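PDB 4XLT: response regulator receiver protein from Dyadobacter fermentans, which probably acts as a phosphorylation-dependent switch in two-component signalling, taking a phosphoryl group on a receiver-domain aspartate. Local coordinates for residues A[89-94]-A[115-120]. Sequence-based numbering, arbitrary orientation.
Sequences FMISST and KPLEIP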
# COMPACT_ATOMS: atom_id res chain seq x y z
N PHE A 89 -6.71 12.28 7.63
CA PHE A 89 -7.81 12.34 8.59
C PHE A 89 -8.94 13.23 8.08
O PHE A 89 -8.70 14.27 7.45
CB PHE A 89 -7.33 12.85 9.95
CG PHE A 89 -6.33 11.95 10.60
CD1 PHE A 89 -4.98 12.06 10.30
CD2 PHE A 89 -6.73 10.98 11.50
CE1 PHE A 89 -4.05 11.22 10.90
CE2 PHE A 89 -5.81 10.14 12.10
CZ PHE A 89 -4.47 10.26 11.79
N MSE A 90 -10.17 12.82 8.35
CA MSE A 90 -11.34 13.60 7.99
C MSE A 90 -11.76 14.48 9.18
O MSE A 90 -11.78 14.02 10.31
CB MSE A 90 -12.49 12.68 7.57
CG MSE A 90 -13.70 13.38 6.97
SE MSE A 90 -13.45 13.91 5.11
CE MSE A 90 -13.65 12.17 4.26
N ILE A 91 -12.07 15.74 8.92
CA ILE A 91 -12.52 16.63 9.98
C ILE A 91 -13.86 17.27 9.62
O ILE A 91 -14.12 17.57 8.46
CB ILE A 91 -11.49 17.75 10.29
CG1 ILE A 91 -11.19 18.56 9.03
CG2 ILE A 91 -10.22 17.15 10.88
CD1 ILE A 91 -10.28 19.75 9.27
N SER A 92 -14.70 17.47 10.63
CA SER A 92 -16.02 18.04 10.41
C SER A 92 -16.65 18.57 11.70
O SER A 92 -16.35 18.08 12.79
CB SER A 92 -16.95 17.00 9.78
OG SER A 92 -18.22 17.56 9.49
N SER A 93 -17.51 19.57 11.56
CA SER A 93 -18.24 20.13 12.69
C SER A 93 -19.47 19.27 13.01
O SER A 93 -19.82 19.10 14.17
CB SER A 93 -18.66 21.57 12.40
OG SER A 93 -17.53 22.40 12.20
N THR A 94 -20.11 18.76 11.96
CA THR A 94 -21.25 17.87 12.12
C THR A 94 -20.82 16.42 11.96
O THR A 94 -20.07 16.08 11.05
CB THR A 94 -22.36 18.19 11.10
OG1 THR A 94 -21.91 17.87 9.78
CG2 THR A 94 -22.75 19.66 11.16
N LYS A 115 -14.75 18.91 14.76
CA LYS A 115 -14.34 20.31 14.84
C LYS A 115 -14.91 20.95 16.10
O LYS A 115 -16.07 20.71 16.45
CB LYS A 115 -14.79 21.09 13.61
CG LYS A 115 -13.94 20.89 12.37
CD LYS A 115 -14.38 21.85 11.28
CE LYS A 115 -13.49 21.77 10.05
NZ LYS A 115 -13.89 22.79 9.05
N PRO A 116 -14.11 21.78 16.79
CA PRO A 116 -12.72 22.11 16.44
C PRO A 116 -11.76 20.99 16.81
O PRO A 116 -12.10 20.12 17.61
CB PRO A 116 -12.44 23.36 17.27
CG PRO A 116 -13.30 23.18 18.48
CD PRO A 116 -14.55 22.50 18.00
N LEU A 117 -10.57 21.01 16.22
CA LEU A 117 -9.58 19.96 16.44
C LEU A 117 -9.06 19.93 17.87
O LEU A 117 -8.63 20.96 18.40
CB LEU A 117 -8.42 20.14 15.47
CG LEU A 117 -7.45 18.96 15.33
CD1 LEU A 117 -8.20 17.75 14.81
CD2 LEU A 117 -6.31 19.33 14.41
N GLU A 118 -9.11 18.76 18.49
CA GLU A 118 -8.52 18.58 19.82
C GLU A 118 -7.06 18.18 19.70
O GLU A 118 -6.75 17.02 19.39
CB GLU A 118 -9.30 17.54 20.64
CG GLU A 118 -10.65 18.02 21.16
CD GLU A 118 -11.76 17.89 20.13
OE1 GLU A 118 -11.56 17.17 19.13
OE2 GLU A 118 -12.82 18.52 20.33
N ILE A 119 -6.17 19.13 19.94
CA ILE A 119 -4.73 18.90 19.82
C ILE A 119 -4.21 17.73 20.67
O ILE A 119 -3.45 16.90 20.16
CB ILE A 119 -3.94 20.17 20.17
CG1 ILE A 119 -4.38 21.33 19.27
CG2 ILE A 119 -2.44 19.93 20.03
CD1 ILE A 119 -3.68 22.64 19.56
N PRO A 120 -4.62 17.63 21.95
CA PRO A 120 -4.10 16.47 22.69
C PRO A 120 -4.61 15.14 22.14
O PRO A 120 -3.91 14.13 22.20
CB PRO A 120 -4.61 16.71 24.12
CG PRO A 120 -5.78 17.60 23.97
CD PRO A 120 -5.45 18.50 22.81
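At the C-terminal end of strand 86-92, the carbonyl oxygen Ser92 O accepts a hydrogen bond from Lys115 N at 2.7 Å, bent to 137° at the hydrogen and with the donor above the carbonyl plane. It joins the C-terminal edge of the parallel sheet of this CheY-like receiver domain to the loop following strand 109-114, where Lys115 and Pro116, joined by a cis peptide bond, form the Lys-Pro motif of receiver domains. The Lys115 side chain provides most of the contact. Its chi1 of -79° sets CG anti to the carbonyl carbon of its own residue and over the carbonyl group of Ser92, with Lys115 CG 3.6 Å from Ser92 C. Beyond CG the chain is extended. Lys115 CD lies 3.3 Å from Ser93 OG, a contact to be read with caution because Ser93 is poorly ordered. Farther out, Lys115 CE rests on the side chain of Ile91, 3.9 Å from Ile91 CD1, the two side chains crossing at a slant. The extended chain carries NZ to an acidic cluster, where it forms salt bridges with Asp10, Asp15 and Asp60, the last predicted to be phosphorylated but unmodified here. Ser92 OG is directed elsewhere, hydrogen-bonded to Gln62. Beyond the cis-proline, Leu117 packs on Leu58 and on Gln19 and Leu23 of helix 13-25, and Leu117 CD1 makes a looser apolar contact with Ile91 CG2 at 4.5 Å.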